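Local atomic coordinates of AxyAgu115A (Amphibacillus xylanus NBRC 15112, PDB entry 6NPS), a protein that acts as a family GH115 alpha-glucuronidase, a glycoside hydrolase that probably cleaves glucuronic acid side groups from arabinoglucuronoxylan. Residues V32-D42 and K120-S131; P138-L146 and Q562-L570. The protein carries 3 engineered substitutions. All coordinates share one frame; numbering follows the deposited sequence.

Interaction 1: V32-D42 and K120-S131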
loop_
_atom_site.group_PDB
_atom_site.type_symbol
_atom_site.label_atom_id
_atom_site.label_comp_id
_atom_site.label_asym_id
_atom_site.label_seq_id
_atom_site.Cartn_x
_atom_site.Cartn_y
_atom_site.Cartn_z
ATOM N N VAL A 32 22.690 21.293 -54.874
ATOM C CA VAL A 32 21.455 21.773 -55.489
ATOM C C VAL A 32 20.991 20.807 -56.573
ATOM O O VAL A 32 19.810 20.453 -56.639
ATOM C CB VAL A 32 21.665 23.197 -56.028
ATOM C CG1 VAL A 32 20.469 23.628 -56.888
ATOM C CG2 VAL A 32 21.899 24.155 -54.866
ATOM N N ARG A 33 21.916 20.320 -57.397
ATOM C CA ARG A 33 21.565 19.315 -58.397
ATOM C C ARG A 33 20.990 18.058 -57.746
ATOM O O ARG A 33 19.996 17.505 -58.235
ATOM C CB ARG A 33 22.794 18.975 -59.239
ATOM C CG ARG A 33 22.519 18.843 -60.735
ATOM C CD ARG A 33 23.719 19.289 -61.563
ATOM N NE ARG A 33 24.957 18.746 -61.011
ATOM C CZ ARG A 33 26.108 19.415 -60.924
ATOM N NH1 ARG A 33 26.185 20.670 -61.355
ATOM N NH2 ARG A 33 27.177 18.831 -60.392
ATOM N N LYS A 34 21.574 17.610 -56.616
ATOM C CA LYS A 34 21.033 16.439 -55.909
ATOM C C LYS A 34 19.620 16.683 -55.377
ATOM O O LYS A 34 18.793 15.756 -55.350
ATOM C CB LYS A 34 21.950 16.036 -54.752
ATOM C CG LYS A 34 23.333 15.622 -55.193
ATOM C CD LYS A 34 24.217 15.343 -53.993
ATOM C CE LYS A 34 24.139 13.878 -53.585
ATOM N NZ LYS A 34 25.500 13.255 -53.597
ATOM N N ILE A 35 19.342 17.885 -54.863
ATOM C CA ILE A 35 17.978 18.187 -54.412
ATOM C C ILE A 35 17.029 18.224 -55.618
ATOM O O ILE A 35 15.904 17.718 -55.563
ATOM C CB ILE A 35 17.980 19.514 -53.627
ATOM C CG1 ILE A 35 18.807 19.392 -52.333
ATOM C CG2 ILE A 35 16.560 20.013 -53.367
ATOM C CD1 ILE A 35 18.207 18.437 -51.336
ATOM N N ALA A 36 17.487 18.806 -56.742
ATOM C CA ALA A 36 16.686 18.835 -57.969
ATOM C C ALA A 36 16.294 17.425 -58.418
ATOM O O ALA A 36 15.142 17.195 -58.831
ATOM C CB ALA A 36 17.458 19.560 -59.076
ATOM N N ASN A 37 17.219 16.454 -58.303
ATOM C CA ASN A 37 16.865 15.054 -58.582
ATOM C C ASN A 37 15.822 14.500 -57.614
ATOM O O ASN A 37 14.991 13.672 -58.009
ATOM C CB ASN A 37 18.109 14.180 -58.549
ATOM C CG ASN A 37 18.978 14.398 -59.753
ATOM O OD1 ASN A 37 18.484 14.744 -60.838
ATOM N ND2 ASN A 37 20.289 14.234 -59.575
ATOM N N LYS A 38 15.856 14.908 -56.341
ATOM C CA LYS A 38 14.806 14.490 -55.424
ATOM C C LYS A 38 13.462 15.065 -55.839
ATOM O O LYS A 38 12.436 14.382 -55.762
ATOM C CB LYS A 38 15.158 14.926 -54.009
ATOM C CG LYS A 38 16.433 14.235 -53.488
ATOM C CD LYS A 38 16.556 14.402 -51.984
ATOM C CE LYS A 38 17.843 13.776 -51.431
ATOM N NZ LYS A 38 17.922 12.300 -51.637
ATOM N N VAL A 39 13.448 16.325 -56.284
ATOM C CA VAL A 39 12.188 16.923 -56.701
ATOM C C VAL A 39 11.659 16.262 -57.981
ATOM O O VAL A 39 10.437 16.119 -58.153
ATOM C CB VAL A 39 12.377 18.448 -56.829
ATOM C CG1 VAL A 39 11.170 19.075 -57.469
ATOM C CG2 VAL A 39 12.616 19.049 -55.435
ATOM N N MET A 40 12.544 15.843 -58.887
ATOM C CA MET A 40 12.113 15.071 -60.053
ATOM C C MET A 40 11.466 13.771 -59.632
ATOM O O MET A 40 10.522 13.296 -60.284
ATOM C CB MET A 40 13.279 14.770 -60.985
ATOM C CG MET A 40 13.846 16.015 -61.655
ATOM S SD MET A 40 14.958 15.663 -63.039
ATOM C CE MET A 40 15.558 14.029 -62.585
ATOM N N HIS A 41 11.966 13.164 -58.556
ATOM C CA HIS A 41 11.290 11.973 -58.069
ATOM C C HIS A 41 9.907 12.323 -57.514
ATOM O O HIS A 41 8.957 11.571 -57.720
ATOM C CB HIS A 41 12.144 11.246 -57.030
ATOM C CG HIS A 41 11.526 9.967 -56.585
ATOM N ND1 HIS A 41 10.848 9.848 -55.389
ATOM C CD2 HIS A 41 11.383 8.780 -57.222
ATOM C CE1 HIS A 41 10.353 8.625 -55.287
ATOM N NE2 HIS A 41 10.667 7.956 -56.385
ATOM N N ASP A 42 9.767 13.479 -56.848
ATOM C CA ASP A 42 8.448 13.940 -56.411
ATOM C C ASP A 42 7.501 14.140 -57.604
ATOM O O ASP A 42 6.319 13.779 -57.534
ATOM C CB ASP A 42 8.584 15.234 -55.599
ATOM C CG ASP A 42 9.448 15.072 -54.313
ATOM O OD1 ASP A 42 9.828 13.933 -53.939
ATOM O OD2 ASP A 42 9.762 16.109 -53.684
ATOM N N LYS A 120 22.936 28.673 -51.650
ATOM C CA LYS A 120 22.633 27.256 -51.838
ATOM C C LYS A 120 21.320 26.856 -51.156
ATOM O O LYS A 120 20.439 26.231 -51.779
ATOM C CB LYS A 120 23.781 26.403 -51.318
ATOM C CG LYS A 120 23.384 24.956 -51.150
ATOM C CD LYS A 120 24.587 24.029 -51.196
ATOM C CE LYS A 120 25.641 24.454 -50.225
ATOM N NZ LYS A 120 26.867 23.609 -50.340
ATOM N N ARG A 121 21.170 27.185 -49.866
ATOM C CA ARG A 121 19.983 26.717 -49.158
ATOM C C ARG A 121 18.708 27.415 -49.654
ATOM O O ARG A 121 17.639 26.793 -49.667
ATOM C CB ARG A 121 20.174 26.901 -47.638
ATOM C CG ARG A 121 21.007 25.784 -46.943
ATOM C CD ARG A 121 21.047 25.989 -45.395
ATOM N NE ARG A 121 21.737 27.229 -45.031
ATOM C CZ ARG A 121 23.063 27.334 -44.998
ATOM N NH1 ARG A 121 23.818 26.271 -45.285
ATOM N NH2 ARG A 121 23.637 28.495 -44.681
ATOM N N GLY A 122 18.801 28.689 -50.059
ATOM C CA GLY A 122 17.676 29.353 -50.701
ATOM C C GLY A 122 17.208 28.619 -51.946
ATOM O O GLY A 122 16.004 28.497 -52.188
ATOM N N THR A 123 18.149 28.158 -52.780
ATOM C CA THR A 123 17.743 27.387 -53.954
ATOM C C THR A 123 17.067 26.101 -53.534
ATOM O O THR A 123 16.033 25.711 -54.098
ATOM C CB THR A 123 18.954 27.080 -54.840
ATOM O OG1 THR A 123 19.722 28.277 -55.039
ATOM C CG2 THR A 123 18.530 26.545 -56.216
ATOM N N ILE A 124 17.613 25.445 -52.508
ATOM C CA ILE A 124 17.053 24.173 -52.063
ATOM C C ILE A 124 15.644 24.357 -51.550
ATOM O O ILE A 124 14.756 23.537 -51.843
ATOM C CB ILE A 124 17.970 23.544 -50.997
ATOM C CG1 ILE A 124 19.246 23.069 -51.703
ATOM C CG2 ILE A 124 17.218 22.449 -50.242
ATOM C CD1 ILE A 124 20.378 22.540 -50.747
ATOM N N TYR A 125 15.409 25.424 -50.765
ATOM C CA TYR A 125 14.055 25.703 -50.277
ATOM C C TYR A 125 13.094 26.017 -51.422
ATOM O O TYR A 125 11.912 25.671 -51.352
ATOM C CB TYR A 125 14.081 26.872 -49.282
ATOM C CG TYR A 125 14.918 26.577 -48.048
ATOM C CD1 TYR A 125 15.114 25.264 -47.603
ATOM C CD2 TYR A 125 15.473 27.607 -47.314
ATOM C CE1 TYR A 125 15.899 24.994 -46.457
ATOM C CE2 TYR A 125 16.257 27.348 -46.170
ATOM C CZ TYR A 125 16.470 26.057 -45.756
ATOM O OH TYR A 125 17.250 25.863 -44.632
ATOM N N GLY A 126 13.590 26.652 -52.483
ATOM C CA GLY A 126 12.725 26.978 -53.610
ATOM C C GLY A 126 12.358 25.750 -54.428
ATOM O O GLY A 126 11.216 25.613 -54.889
ATOM N N LEU A 127 13.325 24.844 -54.621
ATOM C CA LEU A 127 13.036 23.542 -55.221
ATOM C C LEU A 127 11.972 22.789 -54.431
ATOM O O LEU A 127 10.977 22.318 -54.995
ATOM C CB LEU A 127 14.319 22.733 -55.323
ATOM C CG LEU A 127 15.183 23.233 -56.483
ATOM C CD1 LEU A 127 16.587 22.658 -56.380
ATOM C CD2 LEU A 127 14.579 22.915 -57.872
ATOM N N PHE A 128 12.129 22.705 -53.112
ATOM C CA PHE A 128 11.111 22.010 -52.341
ATOM C C PHE A 128 9.796 22.791 -52.301
ATOM O O PHE A 128 8.743 22.199 -52.042
ATOM C CB PHE A 128 11.639 21.750 -50.934
ATOM C CG PHE A 128 12.637 20.607 -50.856
ATOM C CD1 PHE A 128 12.473 19.457 -51.637
ATOM C CD2 PHE A 128 13.731 20.675 -49.991
ATOM C CE1 PHE A 128 13.369 18.370 -51.528
ATOM C CE2 PHE A 128 14.627 19.603 -49.882
ATOM C CZ PHE A 128 14.436 18.446 -50.645
ATOM N N HIS A 129 9.820 24.101 -52.554
ATOM C CA HIS A 129 8.560 24.831 -52.716
ATOM C C HIS A 129 7.785 24.298 -53.918
ATOM O O HIS A 129 6.555 24.159 -53.862
ATOM C CB HIS A 129 8.837 26.329 -52.860
ATOM C CG HIS A 129 7.631 27.193 -52.692
ATOM N ND1 HIS A 129 7.074 27.474 -51.461
ATOM C CD2 HIS A 129 6.886 27.866 -53.607
ATOM C CE1 HIS A 129 6.040 28.282 -51.625
ATOM N NE2 HIS A 129 5.897 28.524 -52.919
ATOM N N LEU A 130 8.483 23.969 -55.011
ATOM C CA LEU A 130 7.786 23.320 -56.122
ATOM C C LEU A 130 7.144 22.021 -55.653
ATOM O O LEU A 130 5.962 21.754 -55.923
ATOM C CB LEU A 130 8.758 23.055 -57.280
ATOM C CG LEU A 130 8.197 22.145 -58.391
ATOM C CD1 LEU A 130 6.811 22.647 -58.930
ATOM C CD2 LEU A 130 9.216 22.001 -59.563
ATOM N N SER A 131 7.911 21.220 -54.904
ATOM C CA SER A 131 7.403 19.973 -54.326
ATOM C C SER A 131 6.139 20.200 -53.502
ATOM O O SER A 131 5.141 19.463 -53.638
ATOM C CB SER A 131 8.532 19.375 -53.478
ATOM O OG SER A 131 8.443 17.978 -53.458
#
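Val32 and Leu127 are the knobs of this helix pair, each set into a hole on the other helix. Val32 drops among Lys120, Thr123, Ile124 and Leu127. Its CG1, anti to the backbone N (chi1 170°), meets Thr123 CG2 at 3.6 Å, while its CG2 lies 4.1 Å from Lys120 CG, the two side chains running past each other in opposite directions. In return, Leu127 sits among Val32, Ile35, Ala36 and Val39, its CD1 reaching to 4.0 Å from Val32 CG1. Further along, Ile35 CG2 stands over one face of the Phe128 ring in a CH-pi contact, 4.0 Å from the centroid and offset toward the rim. Ile35 CG1 meets Ile124 CG1 at 3.8 Å, the two side chains crossing near a right angle. Val39 CG2 approaches the same ring obliquely, 3.8 Å from Phe128 CD1. The two helical segments run nearly parallel (4°), their axes 9.5 Å apart at closest approach. At the far end, Asp42 is held by a salt bridge to Arg207. Strand 64-69 lies against both helices: Tyr67 touches Val32 and Ala36, and Thr69 hydrogen-bonds Thr123. Helices 195-207 and 230-238 both reach Ile35, through Leu206 and Tyr238, and Leu206 also touches Phe128.

Interaction 2: P138-L146 and Q562-L570; sequences PLVDWSGVL and QHFTAYFAL
Leu570 turns its CG anti to its own carbonyl carbon (chi1 -66°) and carries its two methyls out to the loop, while Val145 has CG1 anti to its backbone N (chi1 180°), which leaves CG2 facing Leu570 CD1. Val145 CG2 ends 3.7 Å from Leu570 CD1, the two side chains at about a right angle, and 3.8 Å from Ala566 CB. Leu139 CD1 adds to this apolar cluster from the other end of the loop, 4.1 Å from Leu570 CD1. Leu139 and Val145 also touch helix 482-494. The other methyl of Leu570, CD2, lies 3.5 Å from Ser143 OG, a hydroxyl that the contact buries without a polar partner in the model. Toward the helix start, Leu146 CD1 packs on the CG of the poorly ordered Gln562. The carbonyl of Leu146 lies at the edge of the His563 imidazole, near its plane; His563 ND1 is hydrogen-bonded to Asp560. No direct hydrogen bond joins the segments, but one water does: it accepts from Ala566 N at 3.0 Å and lies 3.1 Å from both Gly144 O and Gln562 O, to either of which it can donate, though its protons may be shared with other acceptors. It thus serves a first-turn amide of the helix. With His563 in the N-cap position, this is a loop packed against the N-terminal turns of helix 564-596 and joined to them through water.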
loop_
_atom_site.group_PDB
_atom_site.type_symbol
_atom_site.label_atom_id
_atom_site.label_comp_id
_atom_site.label_asym_id
_atom_site.label_seq_id
_atom_site.Cartn_x
_atom_site.Cartn_y
_atom_site.Cartn_z
ATOM N N PRO A 138 6.636 17.171 -46.753
ATOM C CA PRO A 138 8.032 17.049 -46.281
ATOM C C PRO A 138 8.390 15.672 -45.743
ATOM O O PRO A 138 9.575 15.367 -45.590
ATOM C CB PRO A 138 8.114 18.088 -45.148
ATOM C CG PRO A 138 6.971 18.993 -45.340
ATOM C CD PRO A 138 5.896 18.259 -46.083
ATOM N N LEU A 139 7.402 14.886 -45.360
ATOM C CA LEU A 139 7.557 13.537 -44.832
ATOM C C LEU A 139 7.411 12.469 -45.902
ATOM O O LEU A 139 7.331 11.278 -45.564
ATOM C CB LEU A 139 6.529 13.284 -43.721
ATOM C CG LEU A 139 6.370 14.439 -42.722
ATOM C CD1 LEU A 139 5.250 14.154 -41.720
ATOM C CD2 LEU A 139 7.707 14.684 -42.018
ATOM N N VAL A 140 7.394 12.867 -47.183
ATOM C CA VAL A 140 7.242 11.910 -48.286
ATOM C C VAL A 140 8.231 10.747 -48.159
ATOM O O VAL A 140 7.856 9.577 -48.290
ATOM C CB VAL A 140 7.373 12.630 -49.649
ATOM C CG1 VAL A 140 8.705 13.379 -49.766
ATOM C CG2 VAL A 140 7.194 11.635 -50.785
ATOM N N ASP A 141 9.480 11.036 -47.858
ATOM C CA ASP A 141 10.473 9.977 -47.703
ATOM C C ASP A 141 10.553 9.456 -46.272
ATOM O O ASP A 141 10.583 8.242 -46.058
ATOM C CB ASP A 141 11.850 10.489 -48.149
ATOM C CG ASP A 141 12.976 9.510 -47.827
ATOM O OD1 ASP A 141 13.230 8.598 -48.647
ATOM O OD2 ASP A 141 13.602 9.654 -46.752
ATOM N N TRP A 142 10.552 10.360 -45.289
ATOM C CA TRP A 142 10.745 9.982 -43.895
ATOM C C TRP A 142 9.637 9.066 -43.372
ATOM O O TRP A 142 9.917 8.087 -42.666
ATOM C CB TRP A 142 10.857 11.231 -43.017
ATOM C CG TRP A 142 11.156 10.807 -41.631
ATOM C CD1 TRP A 142 10.290 10.731 -40.581
ATOM C CD2 TRP A 142 12.415 10.318 -41.158
ATOM N NE1 TRP A 142 10.946 10.247 -39.474
ATOM C CE2 TRP A 142 12.251 9.991 -39.802
ATOM C CE3 TRP A 142 13.667 10.157 -41.753
ATOM C CZ2 TRP A 142 13.294 9.490 -39.020
ATOM C CZ3 TRP A 142 14.716 9.673 -40.973
ATOM C CH2 TRP A 142 14.510 9.327 -39.623
ATOM N N SER A 143 8.371 9.355 -43.693
ATOM C CA SER A 143 7.241 8.594 -43.172
ATOM C C SER A 143 6.485 7.843 -44.265
ATOM O O SER A 143 5.421 7.263 -43.992
ATOM C CB SER A 143 6.269 9.527 -42.440
ATOM O OG SER A 143 6.909 10.211 -41.371
ATOM N N GLY A 144 6.979 7.871 -45.499
ATOM C CA GLY A 144 6.238 7.243 -46.590
ATOM C C GLY A 144 4.884 7.868 -46.869
ATOM O O GLY A 144 3.918 7.150 -47.107
ATOM N N VAL A 145 4.789 9.193 -46.847
ATOM C CA VAL A 145 3.536 9.871 -47.169
ATOM C C VAL A 145 3.488 10.053 -48.686
ATOM O O VAL A 145 4.122 10.950 -49.232
ATOM C CB VAL A 145 3.416 11.206 -46.430
ATOM C CG1 VAL A 145 2.081 11.906 -46.791
ATOM C CG2 VAL A 145 3.527 10.950 -44.921
ATOM N N LEU A 146 2.693 9.224 -49.374
ATOM C CA LEU A 146 2.583 9.334 -50.838
ATOM C C LEU A 146 1.683 10.503 -51.234
ATOM O O LEU A 146 0.587 10.649 -50.688
ATOM C CB LEU A 146 2.018 8.053 -51.430
ATOM C CG LEU A 146 2.949 6.850 -51.327
ATOM C CD1 LEU A 146 2.218 5.599 -51.793
ATOM C CD2 LEU A 146 4.230 7.081 -52.118
ATOM N N GLN A 562 -2.720 2.044 -49.893
ATOM C CA GLN A 562 -1.597 2.863 -50.309
ATOM C C GLN A 562 -1.190 3.848 -49.224
ATOM O O GLN A 562 -0.025 4.230 -49.142
ATOM C CB GLN A 562 -1.970 3.601 -51.600
ATOM C CG GLN A 562 -0.793 4.004 -52.450
ATOM C CD GLN A 562 -1.186 4.472 -53.847
ATOM O OE1 GLN A 562 -2.367 4.673 -54.145
ATOM N NE2 GLN A 562 -0.184 4.673 -54.703
ATOM N N HIS A 563 -2.120 4.280 -48.379
ATOM C CA HIS A 563 -1.796 5.312 -47.412
ATOM C C HIS A 563 -1.820 4.786 -45.992
ATOM O O HIS A 563 -1.677 5.572 -45.045
ATOM C CB HIS A 563 -2.743 6.507 -47.597
ATOM C CG HIS A 563 -2.701 7.096 -48.979
ATOM N ND1 HIS A 563 -3.679 6.849 -49.923
ATOM C CD2 HIS A 563 -1.794 7.910 -49.580
ATOM C CE1 HIS A 563 -3.379 7.484 -51.045
ATOM N NE2 HIS A 563 -2.238 8.130 -50.866
ATOM N N PHE A 564 -1.977 3.464 -45.821
ATOM C CA PHE A 564 -2.029 2.878 -44.481
ATOM C C PHE A 564 -0.762 3.164 -43.685
ATOM O O PHE A 564 -0.833 3.529 -42.504
ATOM C CB PHE A 564 -2.268 1.365 -44.560
ATOM C CG PHE A 564 -2.348 0.703 -43.220
ATOM C CD1 PHE A 564 -3.529 0.732 -42.479
ATOM C CD2 PHE A 564 -1.244 0.034 -42.696
ATOM C CE1 PHE A 564 -3.610 0.129 -41.239
ATOM C CE2 PHE A 564 -1.322 -0.594 -41.444
ATOM C CZ PHE A 564 -2.490 -0.543 -40.718
ATOM N N THR A 565 0.409 2.984 -44.302
ATOM C CA THR A 565 1.661 3.133 -43.562
ATOM C C THR A 565 1.777 4.519 -42.927
ATOM O O THR A 565 2.168 4.650 -41.761
ATOM C CB THR A 565 2.858 2.859 -44.500
ATOM O OG1 THR A 565 2.914 1.460 -44.821
ATOM C CG2 THR A 565 4.150 3.247 -43.836
ATOM N N ALA A 566 1.425 5.563 -43.681
ATOM C CA ALA A 566 1.461 6.928 -43.159
ATOM C C ALA A 566 0.434 7.144 -42.059
ATOM O O ALA A 566 0.743 7.750 -41.036
ATOM C CB ALA A 566 1.252 7.930 -44.308
ATOM N N TYR A 567 -0.801 6.675 -42.246
ATOM C CA TYR A 567 -1.769 6.740 -41.156
ATOM C C TYR A 567 -1.222 6.056 -39.896
ATOM O O TYR A 567 -1.244 6.620 -38.791
ATOM C CB TYR A 567 -3.110 6.115 -41.584
ATOM C CG TYR A 567 -4.056 6.078 -40.410
ATOM C CD1 TYR A 567 -4.562 7.258 -39.868
ATOM C CD2 TYR A 567 -4.403 4.881 -39.814
ATOM C CE1 TYR A 567 -5.378 7.244 -38.767
ATOM C CE2 TYR A 567 -5.216 4.861 -38.711
ATOM C CZ TYR A 567 -5.708 6.041 -38.211
ATOM O OH TYR A 567 -6.516 6.007 -37.108
ATOM N N PHE A 568 -0.689 4.853 -40.051
ATOM C CA PHE A 568 -0.216 4.096 -38.895
ATOM C C PHE A 568 0.949 4.801 -38.195
ATOM O O PHE A 568 0.952 4.963 -36.972
ATOM C CB PHE A 568 0.223 2.693 -39.342
ATOM C CG PHE A 568 0.510 1.781 -38.186
ATOM C CD1 PHE A 568 -0.477 0.929 -37.702
ATOM C CD2 PHE A 568 1.744 1.794 -37.555
ATOM C CE1 PHE A 568 -0.229 0.100 -36.609
ATOM C CE2 PHE A 568 1.988 0.986 -36.454
ATOM C CZ PHE A 568 0.997 0.130 -35.988
ATOM N N ALA A 569 1.972 5.200 -38.956
ATOM C CA ALA A 569 3.155 5.775 -38.329
ATOM C C ALA A 569 2.903 7.175 -37.777
ATOM O O ALA A 569 3.475 7.537 -36.746
ATOM C CB ALA A 569 4.308 5.807 -39.332
ATOM N N LEU A 570 2.026 7.959 -38.406
ATOM C CA LEU A 570 1.826 9.339 -37.987
ATOM C C LEU A 570 0.679 9.508 -36.996
ATOM O O LEU A 570 0.678 10.485 -36.231
ATOM C CB LEU A 570 1.565 10.234 -39.219
ATOM C CG LEU A 570 2.757 10.398 -40.205
ATOM C CD1 LEU A 570 2.424 11.264 -41.428
ATOM C CD2 LEU A 570 4.021 10.947 -39.517
HETATM O O HOH W 1 1.468 5.342 -46.660
#

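Overall arrangement
From the N terminus, the chain lays down helix 30-47, forms strands 64-69, 97-106 and 109-117, and returns with helix 120-133 to close interaction 1, a loop of 77 residues. Soon afterwards, residues 138-146 open interaction 2, which closes only at 562-570, some 415 residues later. All eight strands of the parallel sheet of the family's TIM-barrel region fall within that second loop. Interaction 1 closes before interaction 2 opens, so they are in series, neither nested nor crossed. Their centres lie about 20 Å apart, and helix 195-207 borders both, Arg207 reaching from interaction 1 to Pro138 and Val140. Interaction 1 joins N-terminal elements; interaction 2 ties the following loop to helix 564-596.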